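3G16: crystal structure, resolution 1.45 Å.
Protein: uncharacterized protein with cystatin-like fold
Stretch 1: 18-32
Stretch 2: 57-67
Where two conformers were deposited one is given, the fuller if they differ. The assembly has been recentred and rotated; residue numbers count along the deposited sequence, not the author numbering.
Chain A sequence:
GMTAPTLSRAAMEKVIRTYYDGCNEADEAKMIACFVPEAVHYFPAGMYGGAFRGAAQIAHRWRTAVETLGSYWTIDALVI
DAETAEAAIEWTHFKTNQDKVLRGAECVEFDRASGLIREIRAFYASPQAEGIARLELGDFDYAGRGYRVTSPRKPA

Stretch 1, residues 18-32: TYYDGCNEADEAKMI
Stretch 2 (57-67) QIAHRWRTAVE

Stretch 1 folds as two helical segments, 18-24 and 28-32, joined by a tight turn, and both pack against the single helix that spans 57-67. The axis of helix 18-24 runs at 46° to that of helix 57-67, with a closest approach of 9.7 Å; helix 28-32 crosses it at 139°, 8.6 Å away. The register is set by CA-CA separations of 6.1 Å for Cys-23 and Trp-62, 4.5 Å for Ala-26 and Arg-63, and 4.9 Å for Glu-28 and Ala-59.

The reversal depends on the backbone. Ala-26 has positive phi (52/41) and forms a Schellman motif, with Ala-26 N bonded to Cys-23 O (3.1 Å) and Asp-27 N to Gly-22 O (3.0 Å). Asp-27 (-107/97, chi1 t) then caps the next helix, its OD1 accepting from Lys-30 N at 3.0 Å. Lys-30, extended except for an m chi3, reaches back so that its NZ forms a salt bridge with Glu-25 OE1 (2.7 Å). Glu-25 has phi/psi of -85/-2, and Ala-26 is the first residue to leave helical phi/psi; residues 18-24, 28-32 and 57-67 are helical.

Polar contacts across the interface centre on Glu-28 (m, t, chi3 19°). Its OE2 accepts from His-60 ND1 (2.9 Å, nearly linear at 171°) and from Arg-63 NH1 (3.2 Å, 162°), the latter a salt bridge; one carboxylate oxygen thus serves two residues three apart on the facing helix. His-60 is t with chi2 55°, which brings its ring edge to the acid although its CA-to-CB bond points away. Arg-63 is extended (chi1-chi3 all t), and its NE makes a weak bond to Glu-67 OE2 (3.0 Å, 124°) within a second salt bridge. Deeper in, Trp-62 NE1 donates to Tyr-19 OH at 3.0 Å, an edge-to-edge approach made by the t rotamer of Tyr-19 (chi2 55°) and the m rotamer of Trp-62 (chi2 146°).

A sulfur and a selenium approach the indole of Trp-62 from neighbouring directions. Cys-23 SG (chi1 m) lies obliquely, 3.7 Å from Trp-62 CD1, whereas the selenium of Met-31, a selenomethionine (m, t, chi3 -91°), sits at the ring edge, 3.9 Å from Trp-62 CB.

Apolar packing completes the contact. The small side chain of Ala-59 admits close neighbours: its CB lies 3.9 Å from Met-31 CB and 3.7 Å from Ile-32 CG1 (Ile-32 m, t). At the turn, Ala-26 CB meets Val-66 CG1 at 3.9 Å. Ile-58 (m, t) places CG2 4.4 Å from Tyr-19 CE1. In a separate, van der Waals contact with the backbone, Val-66 CG2 (chi1 t) lies 3.3 Å from Cys-23 O.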

# COMPACT_ATOMS: atom_id res chain seq x y z
N THR A 18 -10.39 15.90 0.63
CA THR A 18 -10.23 17.16 -0.06
C THR A 18 -9.15 17.02 -1.17
O THR A 18 -9.25 17.54 -2.25
CB THR A 18 -9.83 18.29 0.89
OG1 THR A 18 -10.87 18.44 1.87
CG2 THR A 18 -9.64 19.62 0.14
N TYR A 19 -8.07 16.31 -0.84
CA TYR A 19 -6.97 16.07 -1.75
C TYR A 19 -7.48 15.35 -3.02
O TYR A 19 -7.22 15.77 -4.12
CB TYR A 19 -5.84 15.29 -1.05
CG TYR A 19 -4.81 14.68 -1.96
CD1 TYR A 19 -4.11 15.44 -2.91
CD2 TYR A 19 -4.48 13.38 -1.81
CE1 TYR A 19 -3.17 14.84 -3.73
CE2 TYR A 19 -3.53 12.77 -2.63
CZ TYR A 19 -2.89 13.52 -3.60
OH TYR A 19 -1.91 12.88 -4.37
N TYR A 20 -8.15 14.22 -2.80
CA TYR A 20 -8.70 13.44 -3.93
C TYR A 20 -9.71 14.25 -4.74
O TYR A 20 -9.73 14.17 -5.94
CB TYR A 20 -9.24 12.08 -3.46
CG TYR A 20 -8.18 11.00 -3.38
CD1 TYR A 20 -7.22 11.04 -2.43
CD2 TYR A 20 -8.19 9.95 -4.26
CE1 TYR A 20 -6.19 10.06 -2.36
CE2 TYR A 20 -7.24 8.92 -4.20
CZ TYR A 20 -6.22 9.02 -3.25
OH TYR A 20 -5.25 7.99 -3.22
N ASP A 21 -10.53 15.04 -4.06
CA ASP A 21 -11.46 15.94 -4.77
C ASP A 21 -10.66 16.86 -5.67
O ASP A 21 -10.97 17.08 -6.82
CB ASP A 21 -12.28 16.77 -3.80
CG ASP A 21 -13.39 15.98 -3.10
OD1 ASP A 21 -13.57 14.80 -3.35
OD2 ASP A 21 -14.06 16.64 -2.23
N GLY A 22 -9.65 17.47 -5.10
CA GLY A 22 -8.80 18.38 -5.84
C GLY A 22 -8.12 17.72 -7.03
O GLY A 22 -7.97 18.33 -8.09
N CYS A 23 -7.68 16.49 -6.83
CA CYS A 23 -7.13 15.72 -7.95
C CYS A 23 -8.15 15.60 -9.08
O CYS A 23 -7.88 15.95 -10.22
CB CYS A 23 -6.74 14.30 -7.51
SG CYS A 23 -5.28 14.23 -6.41
N ASN A 24 -9.36 15.12 -8.76
CA ASN A 24 -10.36 14.94 -9.82
C ASN A 24 -10.78 16.24 -10.47
O ASN A 24 -11.10 16.28 -11.65
CB ASN A 24 -11.56 14.13 -9.32
CG ASN A 24 -11.18 12.70 -9.09
OD1 ASN A 24 -10.24 12.21 -9.73
ND2 ASN A 24 -11.88 12.00 -8.20
N GLU A 25 -10.75 17.32 -9.68
CA GLU A 25 -11.15 18.65 -10.15
C GLU A 25 -10.02 19.39 -10.84
O GLU A 25 -10.23 20.54 -11.31
CB GLU A 25 -11.69 19.48 -8.96
CG GLU A 25 -13.02 18.99 -8.41
CD GLU A 25 -13.43 19.53 -7.05
OE1 GLU A 25 -12.58 20.10 -6.35
OE2 GLU A 25 -14.61 19.31 -6.68
N ALA A 26 -8.83 18.79 -10.90
CA ALA A 26 -7.70 19.48 -11.50
C ALA A 26 -7.52 20.87 -10.88
O ALA A 26 -7.26 21.86 -11.56
CB ALA A 26 -7.83 19.52 -13.02
N ASP A 27 -7.68 20.96 -9.57
CA ASP A 27 -7.64 22.24 -8.82
C ASP A 27 -6.36 22.27 -8.05
O ASP A 27 -6.26 21.69 -6.96
CB ASP A 27 -8.89 22.34 -7.96
CG ASP A 27 -9.01 23.64 -7.19
OD1 ASP A 27 -7.98 24.33 -7.02
OD2 ASP A 27 -10.13 23.92 -6.70
N GLU A 28 -5.34 22.92 -8.60
CA GLU A 28 -4.02 22.95 -7.96
C GLU A 28 -4.05 23.61 -6.59
O GLU A 28 -3.45 23.09 -5.66
CB GLU A 28 -2.96 23.58 -8.88
CG GLU A 28 -2.69 22.78 -10.19
CD GLU A 28 -1.47 23.29 -11.00
OE1 GLU A 28 -0.63 23.99 -10.43
OE2 GLU A 28 -1.32 22.92 -12.20
N ALA A 29 -4.75 24.72 -6.47
CA ALA A 29 -4.83 25.39 -5.18
C ALA A 29 -5.44 24.49 -4.10
O ALA A 29 -4.97 24.44 -2.96
CB ALA A 29 -5.64 26.72 -5.32
N LYS A 30 -6.50 23.77 -4.45
CA LYS A 30 -7.17 22.89 -3.49
C LYS A 30 -6.20 21.79 -3.08
O LYS A 30 -6.08 21.49 -1.87
CB LYS A 30 -8.48 22.27 -4.02
CG LYS A 30 -9.04 21.19 -3.07
CD LYS A 30 -10.41 20.61 -3.49
CE LYS A 30 -11.49 21.71 -3.55
NZ LYS A 30 -12.89 21.22 -3.92
N MSE A 31 -5.49 21.20 -4.03
CA MSE A 31 -4.55 20.14 -3.69
C MSE A 31 -3.41 20.66 -2.82
O MSE A 31 -3.03 20.05 -1.83
CB MSE A 31 -4.02 19.48 -4.96
CG MSE A 31 -4.99 18.64 -5.73
SE MSE A 31 -4.18 17.78 -7.25
CE MSE A 31 -4.49 19.12 -8.64
N ILE A 32 -2.84 21.80 -3.18
CA ILE A 32 -1.70 22.35 -2.47
C ILE A 32 -2.02 22.59 -0.99
O ILE A 32 -1.16 22.39 -0.11
CB ILE A 32 -1.24 23.67 -3.16
CG1 ILE A 32 -0.54 23.33 -4.48
CG2 ILE A 32 -0.29 24.48 -2.28
CD1 ILE A 32 -0.29 24.55 -5.42
N GLN A 57 4.31 20.80 -7.03
CA GLN A 57 4.68 19.86 -8.08
C GLN A 57 3.70 18.69 -8.14
O GLN A 57 3.31 18.23 -9.22
CB GLN A 57 6.10 19.36 -7.88
CG GLN A 57 7.16 20.39 -8.28
CD GLN A 57 7.02 21.73 -7.57
OE1 GLN A 57 7.34 21.85 -6.35
NE2 GLN A 57 6.53 22.75 -8.30
N ILE A 58 3.32 18.16 -6.98
CA ILE A 58 2.31 17.11 -6.94
C ILE A 58 1.06 17.64 -7.63
O ILE A 58 0.51 16.97 -8.52
CB ILE A 58 2.02 16.74 -5.46
CG1 ILE A 58 3.24 16.10 -4.77
CG2 ILE A 58 0.81 15.81 -5.38
CD1 ILE A 58 3.12 15.99 -3.23
N ALA A 59 0.61 18.84 -7.26
CA ALA A 59 -0.61 19.40 -7.79
C ALA A 59 -0.54 19.63 -9.30
O ALA A 59 -1.47 19.31 -10.04
CB ALA A 59 -0.96 20.72 -7.03
N HIS A 60 0.59 20.18 -9.76
CA HIS A 60 0.73 20.47 -11.18
C HIS A 60 0.69 19.18 -12.00
O HIS A 60 0.06 19.13 -13.08
CB HIS A 60 2.05 21.22 -11.43
CG HIS A 60 2.21 21.67 -12.84
ND1 HIS A 60 1.25 22.44 -13.45
CD2 HIS A 60 3.23 21.55 -13.74
CE1 HIS A 60 1.65 22.76 -14.67
NE2 HIS A 60 2.82 22.20 -14.88
N ARG A 61 1.37 18.15 -11.51
CA ARG A 61 1.47 16.91 -12.26
C ARG A 61 0.13 16.18 -12.31
O ARG A 61 -0.25 15.66 -13.36
CB ARG A 61 2.65 16.08 -11.74
CG ARG A 61 4.00 16.80 -12.09
CD ARG A 61 5.20 16.30 -11.39
NE ARG A 61 6.27 17.29 -11.46
CZ ARG A 61 7.47 17.12 -10.91
NH1 ARG A 61 7.85 15.95 -10.41
NH2 ARG A 61 8.36 18.11 -10.94
N TRP A 62 -0.64 16.22 -11.23
CA TRP A 62 -1.97 15.61 -11.29
C TRP A 62 -2.89 16.45 -12.18
O TRP A 62 -3.70 15.89 -12.90
CB TRP A 62 -2.58 15.38 -9.94
CG TRP A 62 -1.91 14.41 -9.05
CD1 TRP A 62 -1.83 14.50 -7.70
CD2 TRP A 62 -1.22 13.19 -9.41
NE1 TRP A 62 -1.16 13.43 -7.18
CE2 TRP A 62 -0.78 12.61 -8.20
CE3 TRP A 62 -0.93 12.51 -10.61
CZ2 TRP A 62 -0.08 11.41 -8.16
CZ3 TRP A 62 -0.24 11.28 -10.54
CH2 TRP A 62 0.20 10.78 -9.32
N ARG A 63 -2.78 17.78 -12.18
CA ARG A 63 -3.59 18.57 -13.07
C ARG A 63 -3.29 18.17 -14.53
O ARG A 63 -4.21 18.00 -15.34
CB ARG A 63 -3.30 20.04 -12.89
CG ARG A 63 -4.05 20.90 -13.90
CD ARG A 63 -3.51 22.22 -13.94
NE ARG A 63 -4.04 23.02 -15.01
CZ ARG A 63 -3.40 24.07 -15.46
NH1 ARG A 63 -2.19 24.37 -14.93
NH2 ARG A 63 -3.93 24.79 -16.43
N THR A 64 -2.02 17.97 -14.86
CA THR A 64 -1.61 17.53 -16.19
C THR A 64 -2.24 16.19 -16.54
O THR A 64 -2.70 15.96 -17.66
CB THR A 64 -0.06 17.42 -16.20
OG1 THR A 64 0.51 18.71 -15.91
CG2 THR A 64 0.44 16.91 -17.55
N ALA A 65 -2.25 15.29 -15.56
CA ALA A 65 -2.81 13.96 -15.77
C ALA A 65 -4.29 14.04 -16.10
O ALA A 65 -4.79 13.33 -17.00
CB ALA A 65 -2.60 13.06 -14.55
N VAL A 66 -5.03 14.85 -15.36
CA VAL A 66 -6.46 14.99 -15.68
C VAL A 66 -6.65 15.51 -17.11
O VAL A 66 -7.48 15.01 -17.88
CB VAL A 66 -7.15 15.89 -14.66
CG1 VAL A 66 -8.59 16.34 -15.11
CG2 VAL A 66 -7.16 15.19 -13.31
N GLU A 67 -5.86 16.52 -17.47
CA GLU A 67 -6.01 17.14 -18.78
C GLU A 67 -5.67 16.22 -19.90
O GLU A 67 -6.38 16.19 -20.94
CB GLU A 67 -5.14 18.39 -18.89
CG GLU A 67 -5.60 19.49 -18.00
CD GLU A 67 -4.69 20.69 -17.96
OE1 GLU A 67 -3.50 20.55 -18.36
OE2 GLU A 67 -5.15 21.71 -17.42